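Long-range contacts in probable glutamine synthetase (Pseudomonas aeruginosa, PDB 4HPP), which is a probable member of the glutamine synthetase family, modelled here with glutamic acid and magnesium and calcium ions bound: residues A[71-77]-A[89-94]; A[200-206]-A[337-343]; A[49-55]-A[422-427]. One frame throughout, in Å; residues are numbered along the deposited sequence.

Contact 1. Residues A[71-77]-A[89-94]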
loop_
_atom_site.group_PDB
_atom_site.type_symbol
_atom_site.label_atom_id
_atom_site.label_comp_id
_atom_site.label_asym_id
_atom_site.label_seq_id
_atom_site.Cartn_x
_atom_site.Cartn_y
_atom_site.Cartn_z
ATOM N N ASP A 71 -11.797 37.566 -24.605
ATOM C CA ASP A 71 -12.615 37.591 -25.777
ATOM C C ASP A 71 -13.568 36.413 -25.621
ATOM O O ASP A 71 -13.114 35.272 -25.544
ATOM C CB ASP A 71 -11.759 37.428 -27.007
ATOM C CG ASP A 71 -12.512 36.806 -28.155
ATOM O OD1 ASP A 71 -13.731 37.052 -28.291
ATOM O OD2 ASP A 71 -11.895 36.042 -28.919
ATOM N N PRO A 72 -14.901 36.683 -25.589
ATOM C CA PRO A 72 -15.847 35.611 -25.195
ATOM C C PRO A 72 -15.872 34.482 -26.189
ATOM O O PRO A 72 -16.251 33.362 -25.840
ATOM C CB PRO A 72 -17.203 36.316 -25.163
ATOM C CG PRO A 72 -16.884 37.800 -25.175
ATOM C CD PRO A 72 -15.590 37.964 -25.886
ATOM N N ASN A 73 -15.447 34.756 -27.422
ATOM C CA ASN A 73 -15.498 33.712 -28.465
ATOM C C ASN A 73 -14.389 32.647 -28.425
ATOM O O ASN A 73 -14.464 31.660 -29.131
ATOM C CB ASN A 73 -15.678 34.324 -29.877
ATOM C CG ASN A 73 -17.038 35.015 -30.048
ATOM O OD1 ASN A 73 -18.104 34.475 -29.691
ATOM N ND2 ASN A 73 -17.008 36.211 -30.591
ATOM N N SER A 74 -13.388 32.839 -27.576
ATOM C CA SER A 74 -12.216 31.982 -27.514
ATOM C C SER A 74 -12.285 31.006 -26.336
ATOM O O SER A 74 -11.328 30.280 -26.111
ATOM C CB SER A 74 -11.016 32.842 -27.279
ATOM O OG SER A 74 -11.165 33.451 -26.003
ATOM N N ARG A 75 -13.395 31.013 -25.588
ATOM C CA ARG A 75 -13.533 30.170 -24.422
ATOM C C ARG A 75 -13.207 28.673 -24.630
ATOM O O ARG A 75 -13.687 28.044 -25.566
ATOM C CB ARG A 75 -14.920 30.329 -23.811
ATOM C CG ARG A 75 -15.079 29.530 -22.517
ATOM C CD ARG A 75 -15.992 30.249 -21.556
ATOM N NE ARG A 75 -16.151 29.523 -20.332
ATOM C CZ ARG A 75 -17.219 29.631 -19.563
ATOM N NH1 ARG A 75 -18.172 30.483 -19.907
ATOM N NH2 ARG A 75 -17.332 28.897 -18.457
ATOM N N VAL A 76 -12.376 28.128 -23.737
ATOM C CA VAL A 76 -12.098 26.697 -23.702
ATOM C C VAL A 76 -12.699 26.066 -22.460
ATOM O O VAL A 76 -12.518 26.584 -21.369
ATOM C CB VAL A 76 -10.574 26.423 -23.782
ATOM C CG1 VAL A 76 -10.262 24.935 -23.598
ATOM C CG2 VAL A 76 -10.115 26.829 -25.168
ATOM N N ARG A 77 -13.418 24.962 -22.636
ATOM C CA ARG A 77 -14.096 24.289 -21.543
ATOM C C ARG A 77 -13.782 22.828 -21.693
ATOM O O ARG A 77 -14.329 22.194 -22.594
ATOM C CB ARG A 77 -15.641 24.404 -21.676
ATOM C CG ARG A 77 -16.383 25.717 -21.391
ATOM C CD ARG A 77 -17.604 25.288 -20.562
ATOM N NE ARG A 77 -18.947 25.779 -20.956
ATOM C CZ ARG A 77 -20.097 25.552 -20.275
ATOM N NH1 ARG A 77 -20.120 24.845 -19.132
ATOM N NH2 ARG A 77 -21.254 26.034 -20.735
ATOM N N LEU A 89 -11.033 22.452 -16.756
ATOM C CA LEU A 89 -10.185 23.466 -17.278
ATOM C C LEU A 89 -11.034 24.482 -17.965
ATOM O O LEU A 89 -11.617 24.198 -18.992
ATOM C CB LEU A 89 -9.266 22.820 -18.295
ATOM C CG LEU A 89 -8.169 23.753 -18.856
ATOM C CD1 LEU A 89 -7.187 24.283 -17.805
ATOM C CD2 LEU A 89 -7.413 23.046 -19.976
ATOM N N ASP A 90 -11.106 25.674 -17.428
ATOM C CA ASP A 90 -11.975 26.677 -17.996
ATOM C C ASP A 90 -11.288 28.003 -18.092
ATOM O O ASP A 90 -10.909 28.568 -17.085
ATOM C CB ASP A 90 -13.210 26.809 -17.127
ATOM C CG ASP A 90 -14.332 27.499 -17.826
ATOM O OD1 ASP A 90 -14.074 28.235 -18.844
ATOM O OD2 ASP A 90 -15.490 27.297 -17.344
ATOM N N TYR A 91 -11.123 28.523 -19.298
ATOM C CA TYR A 91 -10.420 29.819 -19.450
ATOM C C TYR A 91 -10.735 30.408 -20.812
ATOM O O TYR A 91 -11.173 29.689 -21.701
ATOM C CB TYR A 91 -8.859 29.655 -19.317
ATOM C CG TYR A 91 -8.302 28.841 -20.449
ATOM C CD1 TYR A 91 -7.969 29.423 -21.670
ATOM C CD2 TYR A 91 -8.126 27.473 -20.311
ATOM C CE1 TYR A 91 -7.443 28.641 -22.725
ATOM C CE2 TYR A 91 -7.591 26.693 -21.335
ATOM C CZ TYR A 91 -7.274 27.274 -22.555
ATOM O OH TYR A 91 -6.803 26.460 -23.578
ATOM N N LEU A 92 -10.488 31.706 -20.945
ATOM C CA LEU A 92 -10.695 32.500 -22.146
ATOM C C LEU A 92 -9.421 33.308 -22.481
ATOM O O LEU A 92 -8.754 33.856 -21.576
ATOM C CB LEU A 92 -11.808 33.534 -21.908
ATOM C CG LEU A 92 -13.220 33.100 -21.577
ATOM C CD1 LEU A 92 -13.374 32.871 -20.090
ATOM C CD2 LEU A 92 -14.228 34.146 -22.027
ATOM N N HIS A 93 -9.113 33.407 -23.775
ATOM C CA HIS A 93 -8.029 34.225 -24.262
ATOM C C HIS A 93 -8.492 35.647 -24.244
ATOM O O HIS A 93 -9.681 35.932 -24.484
ATOM C CB HIS A 93 -7.639 33.835 -25.659
ATOM C CG HIS A 93 -7.293 32.395 -25.797
ATOM N ND1 HIS A 93 -6.009 31.958 -25.842
ATOM C CD2 HIS A 93 -8.115 31.256 -25.910
ATOM C CE1 HIS A 93 -6.005 30.595 -25.956
ATOM N NE2 HIS A 93 -7.297 30.165 -25.998
ATOM N N GLY A 94 -7.563 36.554 -23.950
ATOM C CA GLY A 94 -7.907 37.930 -23.816
ATOM C C GLY A 94 -6.892 38.762 -24.552
ATOM O O GLY A 94 -5.766 38.295 -24.861
#
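Backbone pairing defines this contact as part of an antiparallel beta hairpin: strands 66-78 and 89-97 are neighbours in the mixed sheet of the glutamine synthetase N-terminal domain, with strand 9-15 on the other side of 89-97. V76 and Y91 form a hydrogen-bonded pair, with V76 N to Y91 O at 2.8 Å and Y91 N to V76 O at 3.2 Å; R77 and D90 follow as a non-hydrogen-bonded pair. Regular pairing gives way at the turn 71-74, yet D71 N still reaches H93 O at 2.7 Å and 172°. Within that turn D71 OD1 accepts from N73 N (3.0 Å), an Asx turn, and S74 OG donates to D71 O (2.7 Å) while taking a weak bond from H93 N (3.0 Å).

The charged interaction is a two-pronged salt bridge, R75 NE to D90 OD1 at 2.9 Å and R75 NH2 to D90 OD2 at 2.7 Å. R8 pairs with the same carboxylate, and R109 with that of D71.

V76 CB sits 4.0 Å from the Y91 ring centroid, 24° off its normal, a CH-pi contact; L92 CG packs 3.9 Å from R75 CB and L92 CD2 3.8 Å from P72 CA. N204 OD1 of helix 196-216 is hydrogen-bonded to Y91 OH and H93 NE2.

The D90 side thus combines an ion pair with L92-R75 packing, the V76-Y91 side a CH-pi contact with hydrogen bonds to the helix.

Contact 2. Residues A[200-206]-A[337-343]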
loop_
_atom_site.group_PDB
_atom_site.type_symbol
_atom_site.label_atom_id
_atom_site.label_comp_id
_atom_site.label_asym_id
_atom_site.label_seq_id
_atom_site.Cartn_x
_atom_site.Cartn_y
_atom_site.Cartn_z
ATOM N N ASP A 200 -5.060 30.696 -31.340
ATOM C CA ASP A 200 -5.697 30.231 -30.085
ATOM C C ASP A 200 -5.635 28.709 -29.993
ATOM O O ASP A 200 -5.296 28.138 -28.919
ATOM C CB ASP A 200 -7.136 30.706 -29.961
ATOM C CG ASP A 200 -7.251 32.227 -29.875
ATOM O OD1 ASP A 200 -8.399 32.720 -29.855
ATOM O OD2 ASP A 200 -6.204 32.930 -29.841
ATOM N N ARG A 201 -5.904 28.061 -31.130
ATOM C CA ARG A 201 -5.835 26.581 -31.190
ATOM C C ARG A 201 -4.415 26.093 -30.815
ATOM O O ARG A 201 -4.256 25.191 -29.973
ATOM C CB ARG A 201 -6.305 26.076 -32.545
ATOM C CG ARG A 201 -6.492 24.586 -32.700
ATOM C CD ARG A 201 -7.436 24.339 -33.875
ATOM N NE ARG A 201 -8.816 24.715 -33.503
ATOM C CZ ARG A 201 -9.940 24.511 -34.205
ATOM N NH1 ARG A 201 -9.947 23.918 -35.374
ATOM N NH2 ARG A 201 -11.081 24.910 -33.691
ATOM N N ALA A 202 -3.398 26.742 -31.365
ATOM C CA ALA A 202 -2.053 26.316 -31.069
ATOM C C ALA A 202 -1.887 26.396 -29.548
ATOM O O ALA A 202 -1.475 25.436 -28.926
ATOM C CB ALA A 202 -1.068 27.180 -31.795
ATOM N N VAL A 203 -2.333 27.484 -28.921
ATOM C CA VAL A 203 -2.173 27.612 -27.449
ATOM C C VAL A 203 -2.993 26.522 -26.718
ATOM O O VAL A 203 -2.451 25.791 -25.866
ATOM C CB VAL A 203 -2.563 29.023 -26.921
ATOM C CG1 VAL A 203 -2.681 29.035 -25.387
ATOM C CG2 VAL A 203 -1.591 30.076 -27.420
ATOM N N ASN A 204 -4.276 26.412 -27.070
ATOM C CA ASN A 204 -5.145 25.377 -26.537
ATOM C C ASN A 204 -4.575 23.973 -26.654
ATOM O O ASN A 204 -4.595 23.202 -25.678
ATOM C CB ASN A 204 -6.462 25.356 -27.285
ATOM C CG ASN A 204 -7.288 26.586 -27.065
ATOM O OD1 ASN A 204 -7.155 27.284 -26.080
ATOM N ND2 ASN A 204 -8.165 26.847 -27.996
ATOM N N VAL A 205 -4.079 23.618 -27.832
ATOM C CA VAL A 205 -3.419 22.293 -27.968
ATOM C C VAL A 205 -2.268 22.095 -26.952
ATOM O O VAL A 205 -2.094 20.984 -26.427
ATOM C CB VAL A 205 -2.916 21.992 -29.401
ATOM C CG1 VAL A 205 -1.988 20.811 -29.403
ATOM C CG2 VAL A 205 -4.082 21.750 -30.360
ATOM N N ARG A 206 -1.511 23.153 -26.645
ATOM C CA ARG A 206 -0.399 22.986 -25.721
ATOM C C ARG A 206 -0.863 22.893 -24.264
ATOM O O ARG A 206 -0.312 22.072 -23.439
ATOM C CB ARG A 206 0.548 24.157 -25.861
ATOM C CG ARG A 206 1.231 24.180 -27.200
ATOM C CD ARG A 206 1.516 25.618 -27.626
ATOM N NE ARG A 206 2.154 25.624 -28.941
ATOM C CZ ARG A 206 3.056 26.522 -29.358
ATOM N NH1 ARG A 206 3.432 27.489 -28.515
ATOM N NH2 ARG A 206 3.566 26.441 -30.617
ATOM N N ASP A 337 9.019 26.305 -33.573
ATOM C CA ASP A 337 9.015 25.398 -32.429
ATOM C C ASP A 337 8.033 25.894 -31.357
ATOM O O ASP A 337 7.390 26.973 -31.537
ATOM C CB ASP A 337 10.428 25.131 -31.897
ATOM C CG ASP A 337 11.143 26.374 -31.399
ATOM O OD1 ASP A 337 12.260 26.662 -31.904
ATOM O OD2 ASP A 337 10.646 27.045 -30.473
ATOM N N ALA A 338 7.840 25.116 -30.285
ATOM C CA ALA A 338 6.794 25.491 -29.298
ATOM C C ALA A 338 7.208 26.541 -28.253
ATOM O O ALA A 338 6.396 26.907 -27.384
ATOM C CB ALA A 338 6.247 24.268 -28.626
ATOM N N THR A 339 8.462 27.019 -28.308
ATOM C CA THR A 339 8.895 28.102 -27.431
ATOM C C THR A 339 8.339 29.426 -27.954
ATOM O O THR A 339 8.435 30.459 -27.288
ATOM C CB THR A 339 10.440 28.224 -27.310
ATOM O OG1 THR A 339 10.984 28.540 -28.586
ATOM C CG2 THR A 339 11.039 26.950 -26.834
ATOM N N THR A 340 7.732 29.400 -29.132
ATOM C CA THR A 340 7.056 30.624 -29.641
ATOM C C THR A 340 5.779 31.027 -28.940
ATOM O O THR A 340 5.236 30.278 -28.160
ATOM C CB THR A 340 6.621 30.475 -31.099
ATOM O OG1 THR A 340 5.741 29.345 -31.206
ATOM C CG2 THR A 340 7.853 30.320 -31.948
ATOM N N CYS A 341 5.332 32.245 -29.228
ATOM C CA CYS A 341 3.981 32.691 -28.933
ATOM C C CYS A 341 3.082 32.513 -30.197
ATOM O O CYS A 341 3.129 33.305 -31.116
ATOM C CB CYS A 341 4.003 34.128 -28.380
ATOM S SG CYS A 341 2.401 34.965 -28.535
ATOM N N PRO A 342 2.267 31.453 -30.263
ATOM C CA PRO A 342 1.484 31.194 -31.523
ATOM C C PRO A 342 1.024 32.441 -32.326
ATOM O O PRO A 342 1.215 32.504 -33.547
ATOM C CB PRO A 342 0.283 30.398 -31.017
ATOM C CG PRO A 342 0.792 29.684 -29.804
ATOM C CD PRO A 342 2.027 30.395 -29.254
ATOM N N HIS A 343 0.437 33.421 -31.652
ATOM C CA HIS A 343 0.019 34.718 -32.241
ATOM C C HIS A 343 1.090 35.565 -32.762
ATOM O O HIS A 343 0.905 36.166 -33.805
ATOM C CB HIS A 343 -0.646 35.522 -31.194
ATOM C CG HIS A 343 -1.693 34.753 -30.465
ATOM N ND1 HIS A 343 -1.440 34.117 -29.318
ATOM C CD2 HIS A 343 -3.030 34.508 -30.776
ATOM C CE1 HIS A 343 -2.573 33.480 -28.906
ATOM N NE2 HIS A 343 -3.538 33.736 -29.797
#
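R206 lays its guanidinium between two residues of 337-343, with P342 CG over one face and A338 CA over the opposite one. At the edge its NH1 makes a weak hydrogen bond to T340 O (3.3 Å, 144°); A338 O is slightly nearer to NH1, at 3.2 Å, but the angle is poor. A type I turn from D337 to T340 and T340 OG1 donating to D337 O (2.9 Å) order the accepting loop.

P342, after the D337-T340 turn, packs on helix 196-216: its CB lies 3.6 Å from A202 CB and its CG 3.4 Å from V203 CG2. Nearly two helical turns before R206, D200 OD2 accepts a hydrogen bond from H343 NE2 (2.8 Å, 173°), and R109 forms a salt bridge with the same carboxylate.

The contact lies in the catalytic domain, the D337 side chain about 7 Å from the bound glutamic acid. Polar bonds therefore flank an apolar proline contact: buried charge is matched at D200 and the R206 guanidinium is sandwiched.

Contact 3. Residues A[49-55]-A[422-427]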
loop_
_atom_site.group_PDB
_atom_site.type_symbol
_atom_site.label_atom_id
_atom_site.label_comp_id
_atom_site.label_asym_id
_atom_site.label_seq_id
_atom_site.Cartn_x
_atom_site.Cartn_y
_atom_site.Cartn_z
ATOM N N THR A 49 11.602 37.086 -19.285
ATOM C CA THR A 49 12.357 36.149 -20.105
ATOM C C THR A 49 11.905 34.733 -19.765
ATOM O O THR A 49 11.220 34.540 -18.775
ATOM C CB THR A 49 13.896 36.241 -19.841
ATOM O OG1 THR A 49 14.162 36.008 -18.455
ATOM C CG2 THR A 49 14.443 37.586 -20.252
ATOM N N PRO A 50 12.329 33.725 -20.558
ATOM C CA PRO A 50 11.949 32.383 -20.119
ATOM C C PRO A 50 12.366 32.024 -18.682
ATOM O O PRO A 50 11.718 31.206 -18.029
ATOM C CB PRO A 50 12.623 31.488 -21.155
ATOM C CG PRO A 50 12.613 32.318 -22.425
ATOM C CD PRO A 50 12.795 33.748 -21.967
ATOM N N GLN A 51 13.406 32.663 -18.172
ATOM C CA GLN A 51 13.946 32.315 -16.862
ATOM C C GLN A 51 13.289 33.134 -15.766
ATOM O O GLN A 51 13.730 33.123 -14.623
ATOM C CB GLN A 51 15.471 32.458 -16.835
ATOM C CG GLN A 51 16.175 31.562 -17.839
ATOM C CD GLN A 51 16.106 32.093 -19.274
ATOM O OE1 GLN A 51 15.750 33.263 -19.524
ATOM N NE2 GLN A 51 16.419 31.217 -20.236
ATOM N N ASP A 52 12.234 33.842 -16.148
ATOM C CA ASP A 52 11.374 34.596 -15.226
ATOM C C ASP A 52 11.975 35.869 -14.665
ATOM O O ASP A 52 11.542 36.355 -13.620
ATOM C CB ASP A 52 10.776 33.684 -14.125
ATOM C CG ASP A 52 9.445 32.995 -14.577
ATOM O OD1 ASP A 52 8.926 33.368 -15.676
ATOM O OD2 ASP A 52 8.948 32.109 -13.837
ATOM N N LEU A 53 12.950 36.430 -15.377
ATOM C CA LEU A 53 13.607 37.669 -14.934
ATOM C C LEU A 53 13.247 38.813 -15.848
ATOM O O LEU A 53 13.083 38.644 -17.050
ATOM C CB LEU A 53 15.144 37.510 -14.796
ATOM C CG LEU A 53 15.485 36.746 -13.498
ATOM C CD1 LEU A 53 16.729 35.864 -13.598
ATOM C CD2 LEU A 53 15.516 37.668 -12.269
ATOM N N ILE A 54 13.094 39.970 -15.236
ATOM C CA ILE A 54 12.978 41.236 -15.922
ATOM C C ILE A 54 14.297 42.032 -15.712
ATOM O O ILE A 54 14.866 42.046 -14.593
ATOM C CB ILE A 54 11.792 42.000 -15.334
ATOM C CG1 ILE A 54 10.474 41.351 -15.799
ATOM C CG2 ILE A 54 11.834 43.447 -15.769
ATOM C CD1 ILE A 54 9.277 41.619 -14.895
ATOM N N ASP A 55 14.789 42.659 -16.786
ATOM C CA ASP A 55 15.907 43.620 -16.719
ATOM C C ASP A 55 15.447 45.028 -16.420
ATOM O O ASP A 55 14.263 45.323 -16.539
ATOM C CB ASP A 55 16.654 43.690 -18.041
ATOM C CG ASP A 55 18.055 44.187 -17.859
ATOM O OD1 ASP A 55 18.874 43.388 -17.379
ATOM O OD2 ASP A 55 18.333 45.373 -18.140
ATOM N N HIS A 422 18.308 39.777 -23.022
ATOM C CA HIS A 422 18.320 39.452 -21.636
ATOM C C HIS A 422 18.207 37.970 -21.440
ATOM O O HIS A 422 18.919 37.371 -20.595
ATOM C CB HIS A 422 17.264 40.228 -20.891
ATOM C CG HIS A 422 17.283 39.971 -19.405
ATOM N ND1 HIS A 422 16.235 40.245 -18.603
ATOM C CD2 HIS A 422 18.276 39.406 -18.589
ATOM C CE1 HIS A 422 16.547 39.879 -17.337
ATOM N NE2 HIS A 422 17.801 39.372 -17.340
ATOM N N GLU A 423 17.351 37.343 -22.239
ATOM C CA GLU A 423 17.290 35.906 -22.208
ATOM C C GLU A 423 18.673 35.357 -22.568
ATOM O O GLU A 423 19.196 34.498 -21.867
ATOM C CB GLU A 423 16.211 35.370 -23.150
ATOM C CG GLU A 423 16.205 33.857 -23.187
ATOM C CD GLU A 423 15.314 33.274 -24.263
ATOM O OE1 GLU A 423 15.646 32.171 -24.742
ATOM O OE2 GLU A 423 14.287 33.891 -24.611
ATOM N N LEU A 424 19.291 35.854 -23.636
ATOM C CA LEU A 424 20.601 35.289 -23.999
ATOM C C LEU A 424 21.721 35.678 -23.036
ATOM O O LEU A 424 22.587 34.851 -22.742
ATOM C CB LEU A 424 20.951 35.434 -25.489
ATOM C CG LEU A 424 21.246 36.724 -26.225
ATOM C CD1 LEU A 424 22.754 36.999 -26.264
ATOM C CD2 LEU A 424 20.699 36.594 -27.640
ATOM N N ALA A 425 21.675 36.891 -22.479
ATOM C CA ALA A 425 22.544 37.172 -21.309
ATOM C C ALA A 425 22.375 36.036 -20.310
ATOM O O ALA A 425 23.364 35.411 -19.919
ATOM C CB ALA A 425 22.268 38.522 -20.627
ATOM N N LEU A 426 21.140 35.720 -19.915
ATOM C CA LEU A 426 21.015 34.798 -18.797
ATOM C C LEU A 426 21.588 33.420 -19.088
ATOM O O LEU A 426 21.834 32.644 -18.160
ATOM C CB LEU A 426 19.590 34.715 -18.277
ATOM C CG LEU A 426 19.073 35.976 -17.575
ATOM C CD1 LEU A 426 17.537 35.995 -17.611
ATOM C CD2 LEU A 426 19.643 36.066 -16.149
ATOM N N THR A 427 21.842 33.125 -20.361
ATOM C CA THR A 427 22.153 31.743 -20.761
ATOM C C THR A 427 23.600 31.486 -21.220
ATOM O O THR A 427 24.075 30.329 -21.207
ATOM C CB THR A 427 21.149 31.255 -21.822
ATOM O OG1 THR A 427 20.912 32.301 -22.784
ATOM C CG2 THR A 427 19.857 30.945 -21.116
HETATM O O HOH W 1 13.807 41.372 -19.301
#
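Segment 49-55 is an irregular loop that opens with a type I turn from T49 to D52, closed by D52 N to T49 O at 2.9 Å, while T49 N bonds L53 O at 3.1 Å. It runs beside the helical residues 422-427, coming closest at T49 and E423, whose CA atoms are 5.4 Å apart. No direct hydrogen bond crosses the interface.

Side-chain packing does the joining. The H422 ring enters the concave side of the loop: D55 OD1 stands over one face, T49 CG2 is 3.6 Å from H422 ND1, and L53 CB is 3.7 Å from H422 CE1. A water bridges the segments, accepting from D55 N (3.0 Å) and hydrogen-bonded to H422 ND1 (2.8 Å). L426 CD2 meets L53 CD1 at 3.9 Å. Q51 OE1 lies 3.7 Å from E423 CG and Q51 NE2 3.6 Å from T427 CG2. P50 CD approaches E423 OE2 to 3.0 Å; that carboxylate is paired with K420.

Helix 432-439 borders the contact, Y439 accepting a hydrogen bond from Q51 NE2 and packing on P50 and T427; helix 391-399 packs on E423 and L424. At D52 the loop meets Y181 and A147 of a second subunit, so it is set between the C-terminal helices and that subunit.

In the fold
From the N terminus the chain first reaches residues 49-55, whose partner 422-427 comes 367 residues later, so contact 3 closes the widest loop and brings the N-terminal and catalytic parts of the chain together. Both other contacts are nested within it, one after the other. Contact 1 closes a short hairpin between strands 66-78 and 89-97; contact 2 then joins helix 196-216 to the turn and segment leading into helix 342-358, across 130 intervening residues. Contacts 1 and 2 touch: N204 OD1 is 2.7 Å from Y91 OH and 2.9 Å from H93 NE2, both probable hydrogen bonds. Contact 3 touches neither; its nearest atoms are about 7 Å from contact 2 and 18 Å from contact 1.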